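Local coordinates for protein anthranilate synthase component I (PDB 5KCK) that belongs to the anthranilate synthase family as its first component, combining an N-terminal region with a larger C-terminal enzyme region in the same chain, at residues V261-G266 / L352-A357; D72-V77 / G395-T400; G315-T320 / L358-P363. All coordinates share one frame; numbering follows the deposited sequence. Where two conformers were deposited one is given.

Interaction 1: V261-G266 / L352-A357; sequences VSVKNG and LTAMDA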
ATOM      1  N   VAL A 261     -17.924  17.224  -3.137  1.00 22.02           N
ATOM      2  CA  VAL A 261     -17.836  17.651  -4.525  1.00 19.62           C
ATOM      3  C   VAL A 261     -16.368  17.836  -4.862  1.00 30.63           C
ATOM      4  O   VAL A 261     -15.563  18.202  -3.998  1.00 28.72           O
ATOM      5  CB  VAL A 261     -18.626  18.953  -4.769  1.00 19.82           C
ATOM      6  CG1 VAL A 261     -17.922  20.140  -4.108  1.00 20.78           C
ATOM      7  CG2 VAL A 261     -18.832  19.195  -6.259  1.00 18.95           C
ATOM      8  N   SER A 262     -16.006  17.568  -6.108  1.00 24.10           N
ATOM      9  CA  SER A 262     -14.677  17.878  -6.591  1.00 18.47           C
ATOM     10  C   SER A 262     -14.780  18.539  -7.958  1.00 24.01           C
ATOM     11  O   SER A 262     -15.745  18.340  -8.704  1.00 27.19           O
ATOM     12  CB  SER A 262     -13.802  16.634  -6.673  1.00 19.05           C
ATOM     13  OG  SER A 262     -14.210  15.802  -7.740  1.00 30.42           O
ATOM     14  N   VAL A 263     -13.779  19.347  -8.269  1.00 18.92           N
ATOM     15  CA  VAL A 263     -13.650  19.971  -9.574  1.00 21.21           C
ATOM     16  C   VAL A 263     -12.252  19.677 -10.076  1.00 20.31           C
ATOM     17  O   VAL A 263     -11.271  19.940  -9.371  1.00 21.27           O
ATOM     18  CB  VAL A 263     -13.891  21.485  -9.518  1.00 16.65           C
ATOM     19  CG1 VAL A 263     -13.835  22.073 -10.926  1.00 22.42           C
ATOM     20  CG2 VAL A 263     -15.195  21.779  -8.824  1.00 17.15           C
ATOM     21  N   LYS A 264     -12.163  19.139 -11.291  1.00 21.59           N
ATOM     22  CA  LYS A 264     -10.885  18.705 -11.849  1.00 23.12           C
ATOM     23  C   LYS A 264     -10.910  18.971 -13.347  1.00 22.87           C
ATOM     24  O   LYS A 264     -11.716  18.373 -14.070  1.00 27.07           O
ATOM     25  CB  LYS A 264     -10.642  17.230 -11.546  1.00 29.87           C
ATOM     26  CG  LYS A 264      -9.558  16.587 -12.391  1.00 43.24           C
ATOM     27  CD  LYS A 264      -8.198  16.682 -11.735  1.00 49.72           C
ATOM     28  CE  LYS A 264      -7.201  15.776 -12.444  1.00 61.95           C
ATOM     29  NZ  LYS A 264      -7.720  14.380 -12.587  1.00 64.77           N
ATOM     30  N   ASN A 265     -10.048  19.883 -13.796  1.00 25.38           N
ATOM     31  CA  ASN A 265      -9.948  20.292 -15.200  1.00 27.48           C
ATOM     32  C   ASN A 265     -11.321  20.606 -15.795  1.00 28.41           C
ATOM     33  O   ASN A 265     -11.691  20.109 -16.858  1.00 21.85           O
ATOM     34  CB  ASN A 265      -9.229  19.228 -16.028  1.00 29.48           C
ATOM     35  CG  ASN A 265      -7.773  19.049 -15.607  1.00 49.72           C
ATOM     36  OD1 ASN A 265      -7.136  19.979 -15.105  1.00 57.17           O
ATOM     37  ND2 ASN A 265      -7.243  17.849 -15.809  1.00 53.54           N
ATOM     38  N   GLY A 266     -12.081  21.443 -15.092  1.00 23.57           N
ATOM     39  CA  GLY A 266     -13.378  21.873 -15.563  1.00 28.94           C
ATOM     40  C   GLY A 266     -14.497  20.864 -15.416  1.00 29.83           C
ATOM     41  O   GLY A 266     -15.637  21.173 -15.791  1.00 28.77           O
ATOM     42  N   LEU A 352     -18.225  29.950 -14.743  1.00 28.70           N
ATOM     43  CA  LEU A 352     -18.325  29.555 -13.343  1.00 25.99           C
ATOM     44  C   LEU A 352     -17.021  28.920 -12.870  1.00 29.83           C
ATOM     45  O   LEU A 352     -16.131  28.599 -13.662  1.00 29.13           O
ATOM     46  CB  LEU A 352     -19.504  28.598 -13.135  1.00 29.54           C
ATOM     47  CG  LEU A 352     -20.843  29.083 -13.703  1.00 27.03           C
ATOM     48  CD1 LEU A 352     -21.971  28.139 -13.307  1.00 23.60           C
ATOM     49  CD2 LEU A 352     -21.141  30.488 -13.244  1.00 24.38           C
ATOM     50  N   THR A 353     -16.906  28.753 -11.552  1.00 28.05           N
ATOM     51  CA  THR A 353     -15.682  28.253 -10.929  1.00 26.74           C
ATOM     52  C   THR A 353     -16.028  27.174  -9.906  1.00 34.55           C
ATOM     53  O   THR A 353     -17.197  26.819  -9.708  1.00 26.80           O
ATOM     54  CB  THR A 353     -14.900  29.372 -10.228  1.00 24.75           C
ATOM     55  OG1 THR A 353     -15.606  29.741  -9.042  1.00 23.35           O
ATOM     56  CG2 THR A 353     -14.734  30.604 -11.146  1.00 22.53           C
ATOM     57  N   ALA A 354     -14.991  26.682  -9.218  1.00 23.18           N
ATOM     58  CA  ALA A 354     -15.210  25.709  -8.153  1.00 22.81           C
ATOM     59  C   ALA A 354     -16.099  26.264  -7.044  1.00 26.66           C
ATOM     60  O   ALA A 354     -16.782  25.491  -6.366  1.00 23.64           O
ATOM     61  CB  ALA A 354     -13.874  25.247  -7.567  1.00 27.92           C
HETATM   62  N   MSE A 355     -16.105  27.584  -6.835  1.00 19.20           N
HETATM   63  CA  MSE A 355     -16.984  28.171  -5.811  1.00 20.97           C
HETATM   64  C   MSE A 355     -18.455  27.904  -6.112  1.00 28.17           C
HETATM   65  O   MSE A 355     -19.242  27.639  -5.207  1.00 34.62           O
HETATM   66  CB  MSE A 355     -16.745  29.676  -5.685  1.00 22.57           C
HETATM   67  CG  MSE A 355     -15.304  30.024  -5.371  1.00 37.26           C
HETATM   68 SE   MSE A 355     -14.718  29.377  -3.617  1.00 47.52          SE
HETATM   69  CE  MSE A 355     -14.169  27.528  -4.048  1.00 34.74           C
ATOM     70  N   ASP A 356     -18.819  27.985  -7.393  1.00 25.37           N
ATOM     71  CA  ASP A 356     -20.182  27.654  -7.788  1.00 25.24           C
ATOM     72  C   ASP A 356     -20.479  26.177  -7.564  1.00 22.27           C
ATOM     73  O   ASP A 356     -21.599  25.828  -7.183  1.00 23.20           O
ATOM     74  CB  ASP A 356     -20.405  28.063  -9.242  1.00 25.26           C
ATOM     75  CG  ASP A 356     -20.084  29.539  -9.474  1.00 32.46           C
ATOM     76  OD1 ASP A 356     -20.853  30.385  -8.966  1.00 31.95           O
ATOM     77  OD2 ASP A 356     -19.060  29.852 -10.131  1.00 22.03           O
ATOM     78  N   ALA A 357     -19.482  25.306  -7.749  1.00 19.99           N
ATOM     79  CA  ALA A 357     -19.667  23.897  -7.422  1.00 19.75           C
ATOM     80  C   ALA A 357     -19.898  23.720  -5.931  1.00 27.80           C
ATOM     81  O   ALA A 357     -20.731  22.904  -5.513  1.00 20.82           O
ATOM     82  CB  ALA A 357     -18.452  23.083  -7.872  1.00 21.33           C
TER

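Interaction 2: D72-V77 / G395-T400; sequences DFLYEV and GYLSAT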
ATOM      1  N   ASP A  72     -16.109  34.327  -3.147  1.00 24.39           N
ATOM      2  CA  ASP A  72     -15.539  35.028  -4.296  1.00 32.07           C
ATOM      3  C   ASP A  72     -14.131  35.520  -3.990  1.00 35.63           C
ATOM      4  O   ASP A  72     -13.232  35.404  -4.830  1.00 32.73           O
ATOM      5  CB  ASP A  72     -16.428  36.203  -4.715  1.00 30.47           C
ATOM      6  CG  ASP A  72     -17.774  35.755  -5.258  1.00 50.53           C
ATOM      7  OD1 ASP A  72     -17.960  34.537  -5.486  1.00 55.94           O
ATOM      8  OD2 ASP A  72     -18.642  36.629  -5.465  1.00 58.56           O
ATOM      9  N   PHE A  73     -13.914  36.062  -2.788  1.00 24.79           N
ATOM     10  CA  PHE A  73     -12.580  36.535  -2.442  1.00 29.34           C
ATOM     11  C   PHE A  73     -11.596  35.377  -2.344  1.00 25.53           C
ATOM     12  O   PHE A  73     -10.473  35.464  -2.854  1.00 25.54           O
ATOM     13  CB  PHE A  73     -12.609  37.319  -1.127  1.00 24.95           C
ATOM     14  CG  PHE A  73     -11.287  37.961  -0.780  1.00 26.93           C
ATOM     15  CD1 PHE A  73     -10.828  39.065  -1.489  1.00 26.27           C
ATOM     16  CD2 PHE A  73     -10.498  37.450   0.244  1.00 27.48           C
ATOM     17  CE1 PHE A  73      -9.605  39.659  -1.177  1.00 28.58           C
ATOM     18  CE2 PHE A  73      -9.281  38.037   0.567  1.00 27.76           C
ATOM     19  CZ  PHE A  73      -8.831  39.141  -0.143  1.00 25.67           C
ATOM     20  N   LEU A  74     -11.998  34.287  -1.692  1.00 27.92           N
ATOM     21  CA  LEU A  74     -11.097  33.151  -1.560  1.00 23.59           C
ATOM     22  C   LEU A  74     -10.632  32.660  -2.925  1.00 27.61           C
ATOM     23  O   LEU A  74      -9.440  32.406  -3.132  1.00 24.48           O
ATOM     24  CB  LEU A  74     -11.777  32.025  -0.790  1.00 20.67           C
ATOM     25  CG  LEU A  74     -10.989  30.720  -0.724  1.00 29.75           C
ATOM     26  CD1 LEU A  74      -9.859  30.842   0.282  1.00 26.91           C
ATOM     27  CD2 LEU A  74     -11.914  29.539  -0.409  1.00 32.01           C
ATOM     28  N   TYR A  75     -11.557  32.542  -3.880  1.00 28.52           N
ATOM     29  CA  TYR A  75     -11.171  32.056  -5.196  1.00 26.22           C
ATOM     30  C   TYR A  75     -10.240  33.037  -5.888  1.00 31.66           C
ATOM     31  O   TYR A  75      -9.229  32.638  -6.473  1.00 25.69           O
ATOM     32  CB  TYR A  75     -12.402  31.808  -6.061  1.00 24.18           C
ATOM     33  CG  TYR A  75     -12.060  31.066  -7.330  1.00 23.87           C
ATOM     34  CD1 TYR A  75     -11.941  29.685  -7.325  1.00 24.29           C
ATOM     35  CD2 TYR A  75     -11.838  31.747  -8.528  1.00 24.19           C
ATOM     36  CE1 TYR A  75     -11.622  28.994  -8.484  1.00 34.37           C
ATOM     37  CE2 TYR A  75     -11.515  31.067  -9.696  1.00 26.63           C
ATOM     38  CZ  TYR A  75     -11.408  29.684  -9.662  1.00 31.12           C
ATOM     39  OH  TYR A  75     -11.093  28.977 -10.795  1.00 33.78           O
ATOM     40  N   GLU A  76     -10.577  34.324  -5.832  1.00 23.91           N
ATOM     41  CA  GLU A  76      -9.749  35.346  -6.454  1.00 28.98           C
ATOM     42  C   GLU A  76      -8.321  35.323  -5.913  1.00 27.92           C
ATOM     43  O   GLU A  76      -7.359  35.422  -6.684  1.00 35.19           O
ATOM     44  CB  GLU A  76     -10.400  36.708  -6.243  1.00 27.93           C
ATOM     45  CG  GLU A  76      -9.606  37.880  -6.743  1.00 36.81           C
ATOM     46  CD  GLU A  76     -10.319  39.182  -6.464  1.00 49.15           C
ATOM     47  OE1 GLU A  76      -9.737  40.031  -5.752  1.00 52.40           O
ATOM     48  OE2 GLU A  76     -11.470  39.334  -6.941  1.00 45.22           O
ATOM     49  N   VAL A  77      -8.157  35.162  -4.598  1.00 23.54           N
ATOM     50  CA  VAL A  77      -6.814  35.146  -4.021  1.00 29.36           C
ATOM     51  C   VAL A  77      -6.081  33.856  -4.383  1.00 30.40           C
ATOM     52  O   VAL A  77      -4.868  33.862  -4.626  1.00 29.93           O
ATOM     53  CB  VAL A  77      -6.889  35.345  -2.495  1.00 34.99           C
ATOM     54  CG1 VAL A  77      -5.584  34.901  -1.828  1.00 36.90           C
ATOM     55  CG2 VAL A  77      -7.186  36.800  -2.173  1.00 31.18           C
ATOM     56  N   GLY A 395     -11.348  20.217   2.882  1.00 16.74           N
ATOM     57  CA  GLY A 395     -10.425  19.777   1.858  1.00 16.90           C
ATOM     58  C   GLY A 395      -9.537  20.892   1.355  1.00 21.01           C
ATOM     59  O   GLY A 395      -9.035  21.671   2.167  1.00 23.70           O
ATOM     60  N   TYR A 396      -9.334  20.991   0.035  1.00 17.28           N
ATOM     61  CA  TYR A 396      -8.437  21.999  -0.521  1.00 20.19           C
ATOM     62  C   TYR A 396      -9.053  22.669  -1.747  1.00 22.29           C
ATOM     63  O   TYR A 396      -9.935  22.122  -2.416  1.00 20.88           O
ATOM     64  CB  TYR A 396      -7.065  21.409  -0.901  1.00 18.39           C
ATOM     65  CG  TYR A 396      -7.090  20.421  -2.059  1.00 20.08           C
ATOM     66  CD1 TYR A 396      -7.059  20.859  -3.389  1.00 22.73           C
ATOM     67  CD2 TYR A 396      -7.127  19.050  -1.823  1.00 18.46           C
ATOM     68  CE1 TYR A 396      -7.086  19.947  -4.448  1.00 26.39           C
ATOM     69  CE2 TYR A 396      -7.146  18.131  -2.871  1.00 20.64           C
ATOM     70  CZ  TYR A 396      -7.127  18.587  -4.176  1.00 26.38           C
ATOM     71  OH  TYR A 396      -7.142  17.677  -5.196  1.00 34.42           O
ATOM     72  N   LEU A 397      -8.556  23.871  -2.033  1.00 21.40           N
ATOM     73  CA  LEU A 397      -8.781  24.575  -3.293  1.00 20.07           C
ATOM     74  C   LEU A 397      -7.410  24.861  -3.900  1.00 24.94           C
ATOM     75  O   LEU A 397      -6.628  25.644  -3.348  1.00 21.39           O
ATOM     76  CB  LEU A 397      -9.569  25.867  -3.080  1.00 18.65           C
ATOM     77  CG  LEU A 397      -9.710  26.784  -4.299  1.00 22.22           C
ATOM     78  CD1 LEU A 397     -10.690  26.189  -5.329  1.00 20.48           C
ATOM     79  CD2 LEU A 397     -10.151  28.177  -3.856  1.00 21.89           C
ATOM     80  N   SER A 398      -7.114  24.219  -5.019  1.00 19.52           N
ATOM     81  CA  SER A 398      -5.809  24.361  -5.636  1.00 21.11           C
ATOM     82  C   SER A 398      -5.712  25.658  -6.431  1.00 24.93           C
ATOM     83  O   SER A 398      -6.700  26.164  -6.971  1.00 21.48           O
ATOM     84  CB  SER A 398      -5.519  23.178  -6.550  1.00 22.12           C
ATOM     85  OG  SER A 398      -4.272  23.344  -7.187  1.00 37.33           O
ATOM     86  N   ALA A 399      -4.487  26.187  -6.504  1.00 25.70           N
ATOM     87  CA  ALA A 399      -4.214  27.373  -7.311  1.00 32.17           C
ATOM     88  C   ALA A 399      -4.596  27.178  -8.776  1.00 31.96           C
ATOM     89  O   ALA A 399      -4.860  28.160  -9.483  1.00 32.69           O
ATOM     90  CB  ALA A 399      -2.735  27.738  -7.198  1.00 24.61           C
ATOM     91  N   THR A 400      -4.620  25.933  -9.258  1.00 23.03           N
ATOM     92  CA  THR A 400      -5.125  25.658 -10.600  1.00 23.15           C
ATOM     93  C   THR A 400      -6.618  25.933 -10.737  1.00 22.34           C
ATOM     94  O   THR A 400      -7.127  25.932 -11.862  1.00 22.57           O
ATOM     95  CB  THR A 400      -4.867  24.201 -10.979  1.00 27.91           C
ATOM     96  OG1 THR A 400      -5.663  23.345 -10.136  1.00 21.94           O
ATOM     97  CG2 THR A 400      -3.392  23.857 -10.815  1.00 24.05           C
TER

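Interaction 3: G315-T320 / L358-P363; sequences GRISET and LKATLP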
ATOM      1  N   GLY A 315     -26.220  19.810 -12.863  1.00 28.48           N
ATOM      2  CA  GLY A 315     -26.904  20.335 -14.034  1.00 23.60           C
ATOM      3  C   GLY A 315     -27.126  21.835 -13.982  1.00 26.64           C
ATOM      4  O   GLY A 315     -27.115  22.500 -15.017  1.00 28.67           O
ATOM      5  N   ARG A 316     -27.314  22.389 -12.781  1.00 28.07           N
ATOM      6  CA  ARG A 316     -27.518  23.829 -12.642  1.00 28.64           C
ATOM      7  C   ARG A 316     -26.270  24.644 -12.973  1.00 25.76           C
ATOM      8  O   ARG A 316     -26.392  25.830 -13.280  1.00 28.83           O
ATOM      9  CB  ARG A 316     -27.975  24.173 -11.221  1.00 25.49           C
ATOM     10  CG  ARG A 316     -29.367  23.664 -10.864  1.00 36.85           C
ATOM     11  CD  ARG A 316     -29.945  24.384  -9.636  1.00 44.66           C
ATOM     12  NE  ARG A 316     -29.021  24.455  -8.502  1.00 49.70           N
ATOM     13  CZ  ARG A 316     -28.833  23.469  -7.626  1.00 56.61           C
ATOM     14  NH1 ARG A 316     -29.498  22.326  -7.758  1.00 58.12           N
ATOM     15  NH2 ARG A 316     -27.982  23.622  -6.618  1.00 51.85           N
ATOM     16  N   ILE A 317     -25.079  24.050 -12.927  1.00 22.81           N
ATOM     17  CA  ILE A 317     -23.847  24.797 -13.138  1.00 19.30           C
ATOM     18  C   ILE A 317     -23.053  24.278 -14.327  1.00 24.17           C
ATOM     19  O   ILE A 317     -21.879  24.616 -14.473  1.00 23.48           O
ATOM     20  CB  ILE A 317     -22.967  24.797 -11.874  1.00 19.99           C
ATOM     21  CG1 ILE A 317     -22.589  23.362 -11.508  1.00 21.46           C
ATOM     22  CG2 ILE A 317     -23.672  25.501 -10.709  1.00 19.64           C
ATOM     23  CD1 ILE A 317     -21.546  23.263 -10.411  1.00 24.02           C
ATOM     24  N   SER A 318     -23.660  23.455 -15.179  1.00 20.04           N
ATOM     25  CA  SER A 318     -22.919  22.806 -16.248  1.00 20.15           C
ATOM     26  C   SER A 318     -23.643  22.967 -17.578  1.00 20.83           C
ATOM     27  O   SER A 318     -24.780  23.444 -17.643  1.00 27.24           O
ATOM     28  CB  SER A 318     -22.726  21.309 -15.953  1.00 20.58           C
ATOM     29  OG  SER A 318     -22.023  21.100 -14.743  1.00 32.19           O
ATOM     30  N   GLU A 319     -22.975  22.575 -18.660  0.57 25.52           N
ATOM     31  CA  GLU A 319     -23.717  22.342 -19.892  0.57 28.98           C
ATOM     32  C   GLU A 319     -24.662  21.176 -19.643  0.57 28.95           C
ATOM     33  O   GLU A 319     -24.227  20.090 -19.246  0.57 26.89           O
ATOM     34  CB  GLU A 319     -22.785  22.056 -21.068  0.57 29.09           C
ATOM     35  CG  GLU A 319     -23.431  22.320 -22.440  0.57 37.26           C
ATOM     36  CD  GLU A 319     -24.396  21.226 -22.881  0.57 44.98           C
ATOM     37  OE1 GLU A 319     -23.929  20.133 -23.264  0.57 49.79           O
ATOM     38  OE2 GLU A 319     -25.623  21.455 -22.844  0.57 47.21           O
ATOM     39  N   THR A 320     -25.957  21.419 -19.846  1.00 31.55           N
ATOM     40  CA  THR A 320     -26.981  20.486 -19.369  1.00 37.62           C
ATOM     41  C   THR A 320     -26.887  19.110 -20.022  1.00 33.16           C
ATOM     42  O   THR A 320     -27.226  18.104 -19.391  1.00 31.60           O
ATOM     43  CB  THR A 320     -28.379  21.072 -19.577  1.00 38.83           C
ATOM     44  OG1 THR A 320     -28.538  21.471 -20.944  1.00 40.05           O
ATOM     45  CG2 THR A 320     -28.603  22.263 -18.653  1.00 36.40           C
ATOM     46  N   LEU A 358     -19.169  24.483  -5.115  1.00 26.02           N
ATOM     47  CA  LEU A 358     -19.332  24.399  -3.671  1.00 22.82           C
ATOM     48  C   LEU A 358     -20.706  24.903  -3.256  1.00 23.93           C
ATOM     49  O   LEU A 358     -21.411  24.248  -2.485  1.00 25.22           O
ATOM     50  CB  LEU A 358     -18.225  25.195  -2.978  1.00 23.16           C
ATOM     51  CG  LEU A 358     -18.408  25.450  -1.488  1.00 24.95           C
ATOM     52  CD1 LEU A 358     -18.532  24.131  -0.778  1.00 21.15           C
ATOM     53  CD2 LEU A 358     -17.230  26.230  -0.953  1.00 30.18           C
ATOM     54  N   LYS A 359     -21.109  26.063  -3.774  1.00 21.59           N
ATOM     55  CA  LYS A 359     -22.410  26.603  -3.413  1.00 26.56           C
ATOM     56  C   LYS A 359     -23.546  25.731  -3.931  1.00 28.16           C
ATOM     57  O   LYS A 359     -24.617  25.694  -3.321  1.00 32.53           O
ATOM     58  CB  LYS A 359     -22.541  28.035  -3.927  1.00 24.70           C
ATOM     59  CG  LYS A 359     -21.607  28.991  -3.209  1.00 31.18           C
ATOM     60  CD  LYS A 359     -22.012  30.431  -3.395  1.00 38.21           C
ATOM     61  CE  LYS A 359     -21.521  30.974  -4.710  1.00 36.49           C
ATOM     62  NZ  LYS A 359     -21.980  32.376  -4.877  1.00 48.16           N
ATOM     63  N   ALA A 360     -23.330  25.006  -5.030  1.00 22.64           N
ATOM     64  CA  ALA A 360     -24.392  24.168  -5.576  1.00 26.07           C
ATOM     65  C   ALA A 360     -24.629  22.907  -4.756  1.00 29.43           C
ATOM     66  O   ALA A 360     -25.709  22.322  -4.867  1.00 25.80           O
ATOM     67  CB  ALA A 360     -24.078  23.771  -7.018  1.00 22.61           C
ATOM     68  N   THR A 361     -23.654  22.474  -3.943  1.00 21.07           N
ATOM     69  CA  THR A 361     -23.742  21.204  -3.235  1.00 21.29           C
ATOM     70  C   THR A 361     -23.783  21.321  -1.716  1.00 28.94           C
ATOM     71  O   THR A 361     -24.188  20.357  -1.058  1.00 30.92           O
ATOM     72  CB  THR A 361     -22.550  20.297  -3.602  1.00 23.23           C
ATOM     73  OG1 THR A 361     -21.322  20.994  -3.351  1.00 27.08           O
ATOM     74  CG2 THR A 361     -22.600  19.895  -5.065  1.00 20.80           C
ATOM     75  N   LEU A 362     -23.369  22.444  -1.143  1.00 26.78           N
ATOM     76  CA  LEU A 362     -23.248  22.551   0.308  1.00 28.14           C
ATOM     77  C   LEU A 362     -24.595  22.924   0.920  1.00 24.10           C
ATOM     78  O   LEU A 362     -25.204  23.910   0.501  1.00 29.61           O
ATOM     79  CB  LEU A 362     -22.207  23.605   0.675  1.00 30.08           C
ATOM     80  CG  LEU A 362     -21.982  23.924   2.151  1.00 31.25           C
ATOM     81  CD1 LEU A 362     -21.174  22.836   2.794  1.00 25.48           C
ATOM     82  CD2 LEU A 362     -21.295  25.271   2.298  1.00 37.27           C
ATOM     83  N   PRO A 363     -25.079  22.183   1.923  1.00 22.53           N
ATOM     84  CA  PRO A 363     -24.458  20.968   2.456  1.00 23.89           C
ATOM     85  C   PRO A 363     -25.052  19.734   1.807  1.00 26.09           C
ATOM     86  O   PRO A 363     -26.134  19.807   1.214  1.00 32.96           O
ATOM     87  CB  PRO A 363     -24.818  21.020   3.936  1.00 26.69           C
ATOM     88  CG  PRO A 363     -26.201  21.626   3.912  1.00 31.64           C
ATOM     89  CD  PRO A 363     -26.223  22.608   2.751  1.00 25.70           C
TER

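Interaction 1: V261-G266 / L352-A357
The first turn of a helix laid on a beta-sheet is seated here by two valines of strand 259-264, Val261 and Val263, against Ala354 and Ala357. The two alanines stand three positions apart, and Val263 CG2 meets both: it approaches Ala357 CB to 3.6 Å and Ala354 CB to 3.9 Å. The torsion of Val263 (chi1 -176°) turns CG1 anti to the backbone N and leaves CG2, beside that N, as the branch facing the helix. Val261, two residues earlier on the same strand face, adds a longer contact, its CG2 lying 4.2 Å from Ala357 CB. All four residues are buried, and Met403 of the adjacent strand extends the apolar floor under Ala354. The Ala357 methyl points at the strand, whereas that of Ala354 only comes within reach of Val263. Thr353 OG1 accepts from Met355 N, while Thr353 N donates to Asp356 OD2 over 2.8 Å at 164°, using the anti lone pair of that oxygen. Together these bonds engage the amides of Thr353 and Met355 at the helix start. Small residues on the helix and branched ones on the strand give close helix-on-sheet packing, and the helix begins with a capping box.

Interaction 2: D72-V77 / G395-T400
Leu397, on strand 393-398, meets Leu74 and Tyr75 of helix 70-78 through one methyl, CD2, and this single group carries the apolar contact. Leu74 and Leu397 reach for each other tip to tip, with Leu397 CD2 4.1 Å from Leu74 CD2 and also near Leu74 CG. In Leu397 the first torsion (chi1 172°) puts CG beside the carbonyl carbon, anti to the backbone N. The same Leu397 methyl lies 4.2 Å from Tyr75 CD1, an oblique approach to the ring in which the two side chains cross at about a right angle. Ala354 and Met355 of helix 354-361 also touch Leu397.

Two ring contacts belong to the helix side alone. The Tyr75 ring stacks with that of His79, one turn on, and within the helix Val77 CG2 lies 3.5 Å above one face of the Phe73 ring, offset toward its rim.

Polar bonding is confined to the individual segments and their surroundings. At the end of the strand Thr400 N makes a weak bond of 3.3 Å to Ser398 OG, and that hydroxyl is also hydrogen-bonded to Phe89 O. The backbone of Leu397 pairs with that of Ala93 on the adjacent strand 92-97. On the helix, Glu76 forms a salt bridge with Arg68. The strand is thus held in its sheet by directional bonds, whereas the meeting of helix 70-78 with it rests on apolar packing of Leu397 on Leu74 and the Tyr75 ring.

Interaction 3: G315-T320 / L358-P363
Ala360 of helix 354-361 receives Ile317 on its methyl and Arg316 on its carbonyl, so one small residue divides the contact into a packed half and a looser one. In the packed half Ile317 CG2 lies 4.1 Å from Ala360 CB, both residues being buried. The torsion of Ile317 (chi1 61°) sets CG1 between the backbone N and the carbonyl carbon, with CG2 anti to that carbon and directed at the alanine. Leu348 and Leu352 also touch Ile317.

The other half is more open, for Arg316 is exposed. Its chain bends at chi3 (-48°) and carries the guanidinium across to the helix, where NH2 makes a weak hydrogen bond of 3.2 Å to Ala360 O. The acceptor lies at the edge of the guanidinium, near its plane, yet the N-H...O angle is only 125°, far from straight. NH2 also passes 3.9 Å from Ala360 CB. The stronger partner of this arginine is on its own side of the contact: NH1 forms a salt bridge with Asp313, which probably does more than the carbonyl to fix the rotation of the group.

Toward the end of the short helix Leu358 O accepts from both Thr361 N and Leu362 N, and Thr361 OG1 bonds to Ala357 O. The end of the long helix 297-316 and the loop residue Ile317 that follows it pack on this short helix, which itself lies on an antiparallel sheet, an arrangement that belongs to a mixed alpha and beta fold built on antiparallel sheets.

Overall arrangement
Followed from the N terminus, the chain opens interaction 2 at 72-77 on helix 70-78 and closes it only at 395-400, more than three hundred residues later. The other two contacts lie wholly within that long excursion. Interaction 1 starts on strand 259-264 and interaction 3 at 315-320; they close in turn at 352-357 and 358-363, so their loops cross. Both closing segments share helix 354-361, which is touched by strand 259-264, by the end of helix 297-316 and, through Met355 against Tyr75, by helix 70-78. Interactions 2 and 3 do not touch. The short helix therefore brings together helix 70-78, strand 259-264 of the large antiparallel sheet and the end of helix 297-316.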